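Side-chain contacts in cutinase-like protein (Cryptococcus sp., PDB 2CZQ), which probably hydrolyses carboxylic esters, as expected of a cutinase-family enzyme with the alpha/beta hydrolase fold: residues 64-69 / 77-82; 124-129 / 134-139; 15-20 / 52-57; 110-115 / 194-199. All coordinates share one frame; numbering follows the deposited sequence. Where two conformers were deposited one is given.

Contact 1 of 4, residues 64-69 / 77-82; sequences IRRINS and VCYILQ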
loop_
_atom_site.group_PDB
_atom_site.type_symbol
_atom_site.label_atom_id
_atom_site.label_comp_id
_atom_site.label_asym_id
_atom_site.label_seq_id
_atom_site.Cartn_x
_atom_site.Cartn_y
_atom_site.Cartn_z
ATOM N N ILE A 64 -0.537 11.741 4.635
ATOM C CA ILE A 64 -1.669 12.650 4.548
ATOM C C ILE A 64 -1.210 14.045 4.130
ATOM O O ILE A 64 -1.866 14.700 3.318
ATOM C CB ILE A 64 -2.468 12.642 5.866
ATOM C CG1 ILE A 64 -3.117 11.263 6.068
ATOM C CG2 ILE A 64 -3.513 13.752 5.863
ATOM C CD1 ILE A 64 -3.767 11.059 7.423
ATOM N N ARG A 65 -0.064 14.477 4.654
ATOM C CA ARG A 65 0.537 15.748 4.252
ATOM C C ARG A 65 0.745 15.801 2.736
ATOM O O ARG A 65 0.383 16.793 2.090
ATOM C CB ARG A 65 1.857 15.985 4.992
ATOM C CG ARG A 65 2.663 17.187 4.504
ATOM C CD ARG A 65 4.170 17.002 4.637
ATOM N NE ARG A 65 4.850 16.915 3.345
ATOM C CZ ARG A 65 4.911 15.829 2.576
ATOM N NH1 ARG A 65 4.321 14.704 2.944
ATOM N NH2 ARG A 65 5.563 15.875 1.422
ATOM N N ARG A 66 1.323 14.744 2.169
ATOM C CA ARG A 66 1.571 14.710 0.730
ATOM C C ARG A 66 0.269 14.736 -0.065
ATOM O O ARG A 66 0.174 15.432 -1.078
ATOM C CB ARG A 66 2.433 13.506 0.327
ATOM C CG ARG A 66 2.792 13.464 -1.153
ATOM C CD ARG A 66 3.652 14.635 -1.579
ATOM N NE ARG A 66 3.965 14.689 -3.003
ATOM C CZ ARG A 66 3.173 15.205 -3.943
ATOM N NH1 ARG A 66 1.971 15.678 -3.635
ATOM N NH2 ARG A 66 3.589 15.246 -5.202
ATOM N N ILE A 67 -0.728 13.982 0.394
ATOM C CA ILE A 67 -2.030 13.973 -0.266
ATOM C C ILE A 67 -2.614 15.384 -0.307
ATOM O O ILE A 67 -3.033 15.873 -1.362
ATOM C CB ILE A 67 -3.001 13.011 0.449
ATOM C CG1 ILE A 67 -2.573 11.560 0.230
ATOM C CG2 ILE A 67 -4.447 13.244 -0.018
ATOM C CD1 ILE A 67 -3.311 10.575 1.117
ATOM N N ASN A 68 -2.640 16.038 0.849
ATOM C CA ASN A 68 -3.263 17.346 0.946
ATOM C C ASN A 68 -2.480 18.432 0.216
ATOM O O ASN A 68 -3.074 19.299 -0.422
ATOM C CB ASN A 68 -3.523 17.709 2.405
ATOM C CG ASN A 68 -4.633 16.870 3.025
ATOM O OD1 ASN A 68 -5.529 16.390 2.334
ATOM N ND2 ASN A 68 -4.570 16.688 4.338
ATOM N N SER A 69 -1.153 18.370 0.275
ATOM C CA SER A 69 -0.336 19.351 -0.438
ATOM C C SER A 69 -0.530 19.234 -1.946
ATOM O O SER A 69 -0.613 20.248 -2.644
ATOM C CB SER A 69 1.147 19.166 -0.110
ATOM O OG SER A 69 1.425 19.479 1.239
ATOM N N VAL A 77 -5.367 15.766 -9.030
ATOM C CA VAL A 77 -4.301 14.782 -8.889
ATOM C C VAL A 77 -4.852 13.451 -8.364
ATOM O O VAL A 77 -5.826 13.421 -7.601
ATOM C CB VAL A 77 -3.146 15.314 -7.994
ATOM C CG1 VAL A 77 -3.564 15.432 -6.530
ATOM C CG2 VAL A 77 -1.882 14.463 -8.140
ATOM N N CYS A 78 -4.232 12.357 -8.797
ATOM C CA CYS A 78 -4.574 11.021 -8.325
ATOM C C CYS A 78 -3.448 10.431 -7.497
ATOM O O CYS A 78 -2.276 10.724 -7.732
ATOM C CB CYS A 78 -4.809 10.104 -9.505
ATOM S SG CYS A 78 -6.110 10.647 -10.620
ATOM N N TYR A 79 -3.810 9.559 -6.562
ATOM C CA TYR A 79 -2.835 8.858 -5.735
ATOM C C TYR A 79 -3.035 7.357 -5.741
ATOM O O TYR A 79 -4.175 6.867 -5.781
ATOM C CB TYR A 79 -2.944 9.315 -4.281
ATOM C CG TYR A 79 -2.706 10.783 -4.092
ATOM C CD1 TYR A 79 -1.427 11.311 -4.185
ATOM C CD2 TYR A 79 -3.760 11.649 -3.837
ATOM C CE1 TYR A 79 -1.196 12.660 -4.025
ATOM C CE2 TYR A 79 -3.543 13.013 -3.674
ATOM C CZ TYR A 79 -2.254 13.508 -3.771
ATOM O OH TYR A 79 -2.006 14.848 -3.605
ATOM N N ILE A 80 -1.917 6.640 -5.655
ATOM C CA ILE A 80 -1.920 5.263 -5.169
ATOM C C ILE A 80 -1.109 5.281 -3.880
ATOM O O ILE A 80 0.003 5.812 -3.853
ATOM C CB ILE A 80 -1.271 4.285 -6.176
ATOM C CG1 ILE A 80 -1.956 4.339 -7.550
ATOM C CG2 ILE A 80 -1.245 2.859 -5.603
ATOM C CD1 ILE A 80 -3.397 3.840 -7.583
ATOM N N LEU A 81 -1.666 4.723 -2.809
ATOM C CA LEU A 81 -0.938 4.582 -1.551
ATOM C C LEU A 81 -0.414 3.161 -1.427
ATOM O O LEU A 81 -1.185 2.205 -1.546
ATOM C CB LEU A 81 -1.826 4.903 -0.345
ATOM C CG LEU A 81 -2.599 6.222 -0.384
ATOM C CD1 LEU A 81 -3.347 6.426 0.925
ATOM C CD2 LEU A 81 -1.694 7.406 -0.694
ATOM N N GLN A 82 0.888 3.037 -1.190
ATOM C CA GLN A 82 1.561 1.749 -1.101
ATOM C C GLN A 82 2.239 1.655 0.247
ATOM O O GLN A 82 2.880 2.610 0.683
ATOM C CB GLN A 82 2.613 1.634 -2.197
ATOM C CG GLN A 82 2.059 1.785 -3.604
ATOM C CD GLN A 82 3.138 1.966 -4.653
ATOM O OE1 GLN A 82 4.160 2.602 -4.395
ATOM N NE2 GLN A 82 2.908 1.414 -5.845
#
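I67 lies over one face of the Y79 ring, and around this pair helix and strand are packed most tightly. CG1 of I67 stands 4.2 Å from the ring centroid and only 9° off the ring normal, a CH-pi contact made almost squarely on the face. With CG1 anti to its own carbonyl carbon (chi1 -70°), the other branch, CG2, is left to reach the ring at Y79 CE2, 3.8 Å away. The phenol extends toward the helix backbone, where Y79 OH gives a weak hydrogen bond to I67 O at 2.7 Å. A single isoleucine therefore holds the tyrosine twice, by its hydrocarbon on the face and by its carbonyl at the oxygen. Two residues further along the strand, CD2 of L81 is met by CD1 of I67 at 4.0 Å, the two side chains crossing at about a right angle.

Toward R66 the packing is looser. Its chain bends at chi2, and NH1 comes no closer than 4.1 Å to Y79 OH, with the guanidinium and phenol planes 85° apart. R66 is partly exposed, and its NH2 is hydrogen-bonded to a citrate probably carried over from crystallisation.

V10 and I12 of strand 9-14 also touch Y79, while L98 of helix 86-98 touches I67. Helix segment 64-69 runs nearly antiparallel to strand segment 78-82, as the helix of a beta-alpha-beta crossover does; here helix 57-73 joins strands 41-45 and 78-84 in the parallel sheet of the alpha/beta hydrolase fold.

Contact 2 of 4, residues 124-129 / 134-139; sequences TCNVDS and TTRNVN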
loop_
_atom_site.group_PDB
_atom_site.type_symbol
_atom_site.label_atom_id
_atom_site.label_comp_id
_atom_site.label_asym_id
_atom_site.label_seq_id
_atom_site.Cartn_x
_atom_site.Cartn_y
_atom_site.Cartn_z
ATOM N N THR A 124 -12.274 -8.808 1.463
ATOM C CA THR A 124 -12.148 -9.258 0.077
ATOM C C THR A 124 -11.079 -8.519 -0.727
ATOM O O THR A 124 -10.846 -8.860 -1.884
ATOM C CB THR A 124 -13.489 -9.233 -0.654
ATOM O OG1 THR A 124 -14.086 -7.944 -0.499
ATOM C CG2 THR A 124 -14.470 -10.213 -0.007
ATOM N N CYS A 125 -10.421 -7.534 -0.114
ATOM C CA CYS A 125 -9.192 -6.968 -0.664
ATOM C C CYS A 125 -8.000 -7.905 -0.470
ATOM O O CYS A 125 -6.941 -7.669 -1.054
ATOM C CB CYS A 125 -8.874 -5.607 -0.026
ATOM S SG CYS A 125 -8.866 -5.587 1.789
ATOM N N ASN A 126 -8.154 -8.946 0.352
ATOM C CA ASN A 126 -7.025 -9.791 0.724
ATOM C C ASN A 126 -6.732 -10.826 -0.352
ATOM O O ASN A 126 -7.588 -11.658 -0.668
ATOM C CB ASN A 126 -7.312 -10.577 2.010
ATOM C CG ASN A 126 -7.500 -9.720 3.263
ATOM O OD1 ASN A 126 -7.305 -8.504 3.182
ATOM N ND2 ASN A 126 -7.874 -10.310 4.383
ATOM N N VAL A 127 -5.514 -10.797 -0.879
ATOM C CA VAL A 127 -5.044 -11.830 -1.797
ATOM C C VAL A 127 -3.659 -12.313 -1.381
ATOM O O VAL A 127 -2.960 -11.656 -0.594
ATOM C CB VAL A 127 -5.008 -11.354 -3.272
ATOM C CG1 VAL A 127 -6.391 -10.950 -3.760
ATOM C CG2 VAL A 127 -4.001 -10.234 -3.466
ATOM N N ASP A 128 -3.264 -13.465 -1.915
ATOM C CA ASP A 128 -1.923 -13.988 -1.699
ATOM C C ASP A 128 -0.997 -13.541 -2.838
ATOM O O ASP A 128 -1.389 -12.742 -3.687
ATOM C CB ASP A 128 -1.949 -15.509 -1.508
ATOM C CG ASP A 128 -2.514 -16.254 -2.696
ATOM O OD1 ASP A 128 -2.249 -15.847 -3.854
ATOM O OD2 ASP A 128 -3.217 -17.279 -2.542
ATOM N N SER A 129 0.236 -14.040 -2.854
ATOM C CA SER A 129 1.229 -13.560 -3.816
ATOM C C SER A 129 0.904 -13.933 -5.258
ATOM O O SER A 129 1.496 -13.386 -6.187
ATOM C CB SER A 129 2.614 -14.072 -3.450
ATOM O OG SER A 129 2.957 -13.605 -2.166
ATOM N N THR A 134 -5.523 -17.808 -0.544
ATOM C CA THR A 134 -5.006 -18.692 0.505
ATOM C C THR A 134 -4.688 -17.978 1.810
ATOM O O THR A 134 -4.588 -18.623 2.851
ATOM C CB THR A 134 -3.780 -19.507 0.050
ATOM O OG1 THR A 134 -2.692 -18.621 -0.245
ATOM C CG2 THR A 134 -4.064 -20.281 -1.243
ATOM N N THR A 135 -4.521 -16.656 1.755
ATOM C CA THR A 135 -4.324 -15.858 2.963
ATOM C C THR A 135 -5.463 -14.878 3.198
ATOM O O THR A 135 -5.301 -13.902 3.933
ATOM C CB THR A 135 -3.002 -15.088 2.916
ATOM O OG1 THR A 135 -2.985 -14.273 1.737
ATOM C CG2 THR A 135 -1.813 -16.036 2.795
ATOM N N ARG A 136 -6.625 -15.121 2.601
ATOM C CA ARG A 136 -7.730 -14.206 2.831
ATOM C C ARG A 136 -8.199 -14.224 4.283
ATOM O O ARG A 136 -8.519 -13.176 4.847
ATOM C CB ARG A 136 -8.901 -14.481 1.895
ATOM C CG ARG A 136 -10.058 -13.512 2.110
ATOM C CD ARG A 136 -10.945 -13.321 0.918
ATOM N NE ARG A 136 -10.219 -12.735 -0.203
ATOM C CZ ARG A 136 -10.741 -12.549 -1.408
ATOM N NH1 ARG A 136 -12.004 -12.892 -1.650
ATOM N NH2 ARG A 136 -10.002 -12.022 -2.373
ATOM N N ASN A 137 -8.232 -15.413 4.881
ATOM C CA ASN A 137 -8.844 -15.604 6.193
ATOM C C ASN A 137 -7.831 -15.814 7.297
ATOM O O ASN A 137 -7.907 -16.771 8.076
ATOM C CB ASN A 137 -9.870 -16.723 6.135
ATOM C CG ASN A 137 -10.838 -16.519 5.007
ATOM O OD1 ASN A 137 -11.475 -15.467 4.922
ATOM N ND2 ASN A 137 -10.917 -17.484 4.102
ATOM N N VAL A 138 -6.881 -14.888 7.350
ATOM C CA VAL A 138 -5.864 -14.855 8.391
ATOM C C VAL A 138 -5.709 -13.425 8.892
ATOM O O VAL A 138 -6.029 -12.466 8.184
ATOM C CB VAL A 138 -4.492 -15.416 7.901
ATOM C CG1 VAL A 138 -4.646 -16.830 7.353
ATOM C CG2 VAL A 138 -3.838 -14.503 6.859
ATOM N N ASN A 139 -5.215 -13.303 10.117
ATOM C CA ASN A 139 -4.983 -12.018 10.747
ATOM C C ASN A 139 -3.507 -11.725 10.905
ATOM O O ASN A 139 -2.704 -12.635 11.118
ATOM C CB ASN A 139 -5.624 -12.007 12.128
ATOM C CG ASN A 139 -7.128 -11.968 12.067
ATOM O OD1 ASN A 139 -7.705 -11.102 11.414
ATOM N ND2 ASN A 139 -7.776 -12.914 12.740
#
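The guanidinium of R136 carries T124 O over one face and N126 O at its edge. T124 O lies 3.3 Å from R136 NH2, offset toward the rim and too poorly angled for a hydrogen bond. In the plane, the carbonyl of N126 is gripped side-on: NE and NH2 both donate to N126 O, at 2.9 Å and 3.0 Å, with the oxygen 1° out of the guanidinium plane. NE approaches in the carbonyl plane, whereas NH2 stands above it. A bend at chi3 (-63°) in an otherwise extended arginine chain turns the group onto that carbonyl, and CG1 of V127 adds an apolar neighbour at the same edge, 4.0 Å from NH2.

The flat amide of N126 returns the grip, ND2 donating to R136 O at 3.0 Å almost straight (167°). The same ND2 is also bonded to K120 O.

The carboxylate of D128 receives T134 twice. T134 OG1 (2.7 Å) and T134 N (3.1 Å) both donate to D128 OD2 on its anti side, from opposite faces of its plane, while OD1 takes the backbone nitrogens of N130 and G132.

T135 OG1, close to D128 CB, is bonded to C161 O. These bonds fold the loop ahead of helix 143-146 against strand 126-127, an outermost strand of the sheet, which pairs with strand 157-160 and whose V127 touches M192 of helix 187-200.

Contact 3 of 4, residues 15-20 / 52-57; sequences RGTGEP and FSQNSA. With EDO (1,2-ethanediol), chain D.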
loop_
_atom_site.group_PDB
_atom_site.type_symbol
_atom_site.label_atom_id
_atom_site.label_comp_id
_atom_site.label_asym_id
_atom_site.label_seq_id
_atom_site.Cartn_x
_atom_site.Cartn_y
_atom_site.Cartn_z
ATOM N N ARG A 15 7.749 2.707 3.635
ATOM C CA ARG A 15 8.653 1.569 3.686
ATOM C C ARG A 15 8.571 0.792 4.995
ATOM O O ARG A 15 7.924 1.214 5.960
ATOM C CB ARG A 15 10.083 2.044 3.446
ATOM C CG ARG A 15 10.711 2.748 4.630
ATOM C CD ARG A 15 11.907 3.561 4.230
ATOM N NE ARG A 15 12.649 4.123 5.353
ATOM C CZ ARG A 15 12.335 5.248 5.981
ATOM N NH1 ARG A 15 11.261 5.945 5.627
ATOM N NH2 ARG A 15 13.106 5.686 6.965
ATOM N N GLY A 16 9.240 -0.356 5.010
ATOM C CA GLY A 16 9.320 -1.185 6.195
ATOM C C GLY A 16 10.443 -0.787 7.136
ATOM O O GLY A 16 11.383 -0.068 6.764
ATOM N N THR A 17 10.334 -1.272 8.370
ATOM C CA THR A 17 11.363 -1.113 9.393
ATOM C C THR A 17 12.739 -1.420 8.829
ATOM O O THR A 17 12.941 -2.464 8.203
ATOM C CB THR A 17 11.086 -2.075 10.556
ATOM O OG1 THR A 17 9.732 -1.912 11.003
ATOM C CG2 THR A 17 11.960 -1.745 11.770
ATOM N N GLY A 18 13.681 -0.506 9.054
ATOM C CA GLY A 18 15.062 -0.730 8.681
ATOM C C GLY A 18 15.433 -0.390 7.256
ATOM O O GLY A 18 16.617 -0.274 6.949
ATOM N N GLU A 19 14.456 -0.241 6.370
ATOM C CA GLU A 19 14.792 0.169 5.009
ATOM C C GLU A 19 15.326 1.595 5.056
ATOM O O GLU A 19 14.805 2.414 5.809
ATOM C CB GLU A 19 13.566 0.113 4.112
ATOM C CG GLU A 19 13.000 -1.280 3.919
ATOM C CD GLU A 19 12.124 -1.348 2.689
ATOM O OE1 GLU A 19 10.900 -1.131 2.815
ATOM O OE2 GLU A 19 12.675 -1.582 1.591
ATOM N N PRO A 20 16.365 1.912 4.284
ATOM C CA PRO A 20 16.847 3.296 4.233
ATOM C C PRO A 20 15.746 4.234 3.757
ATOM O O PRO A 20 14.911 3.848 2.937
ATOM C CB PRO A 20 17.976 3.236 3.199
ATOM C CG PRO A 20 18.424 1.821 3.227
ATOM C CD PRO A 20 17.176 1.015 3.440
ATOM N N PHE A 52 12.118 0.319 14.908
ATOM C CA PHE A 52 11.556 -0.965 15.318
ATOM C C PHE A 52 10.389 -0.871 16.296
ATOM O O PHE A 52 9.670 -1.846 16.477
ATOM C CB PHE A 52 12.631 -1.952 15.810
ATOM C CG PHE A 52 13.176 -1.652 17.180
ATOM C CD1 PHE A 52 12.442 -1.944 18.330
ATOM C CD2 PHE A 52 14.446 -1.114 17.321
ATOM C CE1 PHE A 52 12.960 -1.677 19.594
ATOM C CE2 PHE A 52 14.968 -0.849 18.581
ATOM C CZ PHE A 52 14.224 -1.128 19.712
ATOM N N SER A 53 10.185 0.288 16.921
ATOM C CA SER A 53 9.097 0.426 17.896
ATOM C C SER A 53 7.718 0.169 17.298
ATOM O O SER A 53 6.808 -0.245 18.015
ATOM C CB SER A 53 9.104 1.809 18.556
ATOM O OG SER A 53 8.546 2.805 17.714
ATOM N N GLN A 54 7.585 0.434 15.994
ATOM C CA GLN A 54 6.312 0.391 15.262
ATOM C C GLN A 54 5.373 1.546 15.591
ATOM O O GLN A 54 4.196 1.514 15.235
ATOM C CB GLN A 54 5.593 -0.962 15.397
ATOM C CG GLN A 54 6.456 -2.160 15.028
ATOM C CD GLN A 54 7.122 -2.006 13.684
ATOM O OE1 GLN A 54 6.458 -1.769 12.675
ATOM N NE2 GLN A 54 8.442 -2.132 13.662
ATOM N N ASN A 55 5.897 2.578 16.243
ATOM C CA ASN A 55 5.125 3.791 16.435
ATOM C C ASN A 55 5.301 4.658 15.195
ATOM O O ASN A 55 6.309 5.344 15.026
ATOM C CB ASN A 55 5.515 4.479 17.742
ATOM C CG ASN A 55 5.126 3.646 18.955
ATOM O OD1 ASN A 55 3.986 3.197 19.073
ATOM N ND2 ASN A 55 6.084 3.406 19.840
ATOM N N SER A 56 4.315 4.570 14.311
ATOM C CA SER A 56 4.437 5.053 12.943
ATOM C C SER A 56 3.681 6.354 12.658
ATOM O O SER A 56 3.486 6.704 11.493
ATOM C CB SER A 56 3.986 3.954 11.980
ATOM O OG SER A 56 2.620 3.646 12.180
ATOM N N ALA A 57 3.283 7.079 13.705
ATOM C CA ALA A 57 2.495 8.305 13.533
ATOM C C ALA A 57 3.096 9.282 12.533
ATOM O O ALA A 57 2.363 9.893 11.756
ATOM C CB ALA A 57 2.272 9.001 14.855
HETATM C C1 EDO D . 11.337 -6.369 7.195
HETATM O O1 EDO D . 12.683 -6.122 7.542
HETATM C C2 EDO D . 10.771 -5.151 6.506
HETATM O O2 EDO D . 10.695 -4.062 7.398
#
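T17 and Q54 join two loops that follow strands 9-14 and 41-45 in the alpha/beta hydrolase fold, T17 standing in a type II beta turn from G16 to E19. Q54 NE2 donates to T17 OG1 at 3.0 Å, nearly straight (173°) and close to the plane of the amide. Beside this bond the threonine methyl does the packing: T17 CG2 lies 3.7 Å from F52 CA, while the phenyl ring of F52 leads off elsewhere. T17 OG1 also accepts from Q86 NE2, at the start of helix 86-98, beside a probable nucleophile elbow. The position recalls fungal cutinases, in which a hydroxyl residue on the loop after the first strand contributes to the oxyanion hole; T17 may do likewise.

What positions these groups is a second shell within each loop. The chain of Q54 is bent at chi2 (-51°), folding the amide back so that NE2 donates a further bond, to F52 O at 3.1 Å, from well above the carbonyl plane. With both bonds made, rotation of the amide is restricted. S53 OG, accepting from N55 N, forms an ST turn that shapes the same loop.

On the other side the turn closes through E19 N to G16 O at 3.1 Å, and G18 takes a positive phi (85°). E19 braces it, OE1 using its anti lone pair to accept G16 N at 2.9 Å, and R15 NE reaches E19 O at 2.8 Å. A 1,2-ethanediol, probably from the crystallisation liquor, lies against the turn, its O2 donating to T17 O at 2.9 Å.

Contact 4 of 4, residues 110-115 / 194-199; sequences GVFLIG and YKFAVN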
loop_
_atom_site.group_PDB
_atom_site.type_symbol
_atom_site.label_atom_id
_atom_site.label_comp_id
_atom_site.label_asym_id
_atom_site.label_seq_id
_atom_site.Cartn_x
_atom_site.Cartn_y
_atom_site.Cartn_z
ATOM N N GLY A 110 -6.337 3.971 -5.360
ATOM C CA GLY A 110 -6.039 2.620 -4.935
ATOM C C GLY A 110 -5.087 2.608 -3.773
ATOM O O GLY A 110 -4.296 3.534 -3.598
ATOM N N VAL A 111 -5.173 1.539 -2.988
ATOM C CA VAL A 111 -4.288 1.290 -1.860
ATOM C C VAL A 111 -3.726 -0.115 -2.053
ATOM O O VAL A 111 -4.488 -1.070 -2.250
ATOM C CB VAL A 111 -5.044 1.381 -0.521
ATOM C CG1 VAL A 111 -4.111 1.081 0.642
ATOM C CG2 VAL A 111 -5.679 2.755 -0.351
ATOM N N PHE A 112 -2.401 -0.231 -2.026
ATOM C CA PHE A 112 -1.730 -1.493 -2.266
ATOM C C PHE A 112 -0.804 -1.783 -1.099
ATOM O O PHE A 112 0.140 -1.032 -0.844
ATOM C CB PHE A 112 -0.950 -1.424 -3.579
ATOM C CG PHE A 112 -0.266 -2.708 -3.932
ATOM C CD1 PHE A 112 -0.947 -3.725 -4.592
ATOM C CD2 PHE A 112 1.067 -2.911 -3.587
ATOM C CE1 PHE A 112 -0.309 -4.919 -4.897
ATOM C CE2 PHE A 112 1.710 -4.098 -3.890
ATOM C CZ PHE A 112 1.025 -5.100 -4.546
ATOM N N LEU A 113 -1.093 -2.865 -0.386
ATOM C CA LEU A 113 -0.372 -3.218 0.834
ATOM C C LEU A 113 0.303 -4.562 0.679
ATOM O O LEU A 113 -0.258 -5.467 0.057
ATOM C CB LEU A 113 -1.333 -3.277 2.027
ATOM C CG LEU A 113 -2.238 -2.060 2.235
ATOM C CD1 LEU A 113 -3.273 -2.331 3.304
ATOM C CD2 LEU A 113 -1.426 -0.816 2.573
ATOM N N ILE A 114 1.505 -4.689 1.239
ATOM C CA ILE A 114 2.205 -5.968 1.303
ATOM C C ILE A 114 2.725 -6.200 2.709
ATOM O O ILE A 114 3.214 -5.278 3.369
ATOM C CB ILE A 114 3.370 -6.065 0.276
ATOM C CG1 ILE A 114 4.164 -4.754 0.206
ATOM C CG2 ILE A 114 2.839 -6.465 -1.091
ATOM C CD1 ILE A 114 5.487 -4.871 -0.530
ATOM N N GLY A 115 2.610 -7.437 3.178
ATOM C CA GLY A 115 3.109 -7.776 4.501
ATOM C C GLY A 115 2.498 -6.927 5.607
ATOM O O GLY A 115 3.199 -6.410 6.475
ATOM N N TYR A 194 1.671 -3.431 -10.173
ATOM C CA TYR A 194 1.753 -2.581 -11.353
ATOM C C TYR A 194 0.406 -2.536 -12.084
ATOM O O TYR A 194 -0.093 -1.456 -12.400
ATOM C CB TYR A 194 2.916 -3.026 -12.261
ATOM C CG TYR A 194 2.599 -3.070 -13.735
ATOM C CD1 TYR A 194 2.403 -4.288 -14.383
ATOM C CD2 TYR A 194 2.480 -1.900 -14.483
ATOM C CE1 TYR A 194 2.102 -4.343 -15.733
ATOM C CE2 TYR A 194 2.177 -1.947 -15.835
ATOM C CZ TYR A 194 1.989 -3.168 -16.452
ATOM O OH TYR A 194 1.676 -3.198 -17.788
ATOM N N LYS A 195 -0.196 -3.699 -12.330
ATOM C CA LYS A 195 -1.473 -3.731 -13.036
ATOM C C LYS A 195 -2.573 -3.042 -12.240
ATOM O O LYS A 195 -3.388 -2.305 -12.802
ATOM C CB LYS A 195 -1.880 -5.162 -13.376
ATOM C CG LYS A 195 -1.014 -5.787 -14.445
ATOM C CD LYS A 195 -1.555 -7.104 -14.962
ATOM C CE LYS A 195 -0.634 -7.626 -16.054
ATOM N NZ LYS A 195 -1.137 -8.839 -16.753
ATOM N N PHE A 196 -2.584 -3.286 -10.930
ATOM C CA PHE A 196 -3.557 -2.677 -10.031
ATOM C C PHE A 196 -3.483 -1.154 -10.124
ATOM O O PHE A 196 -4.494 -0.485 -10.349
ATOM C CB PHE A 196 -3.298 -3.150 -8.598
ATOM C CG PHE A 196 -4.116 -2.447 -7.551
ATOM C CD1 PHE A 196 -5.436 -2.809 -7.319
ATOM C CD2 PHE A 196 -3.551 -1.442 -6.770
ATOM C CE1 PHE A 196 -6.182 -2.176 -6.329
ATOM C CE2 PHE A 196 -4.294 -0.804 -5.786
ATOM C CZ PHE A 196 -5.607 -1.176 -5.565
ATOM N N ALA A 197 -2.278 -0.615 -9.963
ATOM C CA ALA A 197 -2.086 0.830 -9.990
ATOM C C ALA A 197 -2.469 1.427 -11.337
ATOM O O ALA A 197 -3.213 2.401 -11.393
ATOM C CB ALA A 197 -0.665 1.184 -9.644
ATOM N N VAL A 198 -1.969 0.851 -12.428
ATOM C CA VAL A 198 -2.246 1.413 -13.746
ATOM C C VAL A 198 -3.752 1.415 -14.015
ATOM O O VAL A 198 -4.312 2.416 -14.475
ATOM C CB VAL A 198 -1.462 0.695 -14.864
ATOM C CG1 VAL A 198 -1.965 1.108 -16.242
ATOM C CG2 VAL A 198 0.022 0.998 -14.736
ATOM N N ASN A 199 -4.418 0.309 -13.696
ATOM C CA ASN A 199 -5.861 0.236 -13.893
ATOM C C ASN A 199 -6.635 1.220 -13.017
ATOM O O ASN A 199 -7.532 1.905 -13.507
ATOM C CB ASN A 199 -6.367 -1.191 -13.699
ATOM C CG ASN A 199 -6.255 -2.013 -14.959
ATOM O OD1 ASN A 199 -7.122 -1.953 -15.828
ATOM N ND2 ASN A 199 -5.174 -2.773 -15.077
#
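F196 projects from helix 187-200 onto strand 108-114 and meets G110, V111 and F112, a helix-on-sheet contact of the alpha/beta hydrolase fold. Segments 194-199 and 110-114 run nearly antiparallel (168°), their axes 8.9 Å apart at closest.

Apolar contacts come first. With CG anti to the backbone nitrogen (chi1 172°), the F196 ring reaches down to the strand. Its CE2 lies 4.1 Å from F112 CB, and its CD2 lies 4.1 Å from F112 CD1, the two phenylalanine side chains passing at an oblique angle without stacking. G110, lacking a side chain, lets the ring settle against the main chain, with F196 CZ 3.9 Å from G110 CA.

The residues around the contact show the layering. V111 leaves the strand on the side away from the helix, and its side chain touches T91 and L95 of helix 86-98, on the other face of the sheet, whereas F112 touches M30 of helix 28-37 and F196 touches L158 of the neighbouring strand 157-160.

A second kind of contact sets the ring against backbone polar atoms. No hydrogen bond crosses between the strand and helix segments; the backbone of V111 is instead paired with K156 and L158, next door in the sheet. The aromatic ring simply abuts this paired main chain: V111 O comes within 3.5 Å of F196 CZ, and V111 N lies at the ring edge, in its plane, 3.8 Å from F196 CE2.

How the contacts relate
Along the chain contact 3 closes first: the loop after strand 9-14 meets the loop before helix 57-73, enclosing helix 28-37 and strand 41-45. Contact 1 follows in series, a short closure in which helix 57-73 turns back onto strand 78-84. Contact 4 then spans the longest interval, from strand 108-114 to helix 187-200 near the C terminus, and contact 2 is nested inside it; none of the four cross. Contacts 1 and 4 touch through neighbouring strands, L81 O lying 2.8 Å from F112 N, and bring helices to the two faces of the sheet. Contact 2 fastens its edge at 126-127, while contact 3 joins loops beyond the strands.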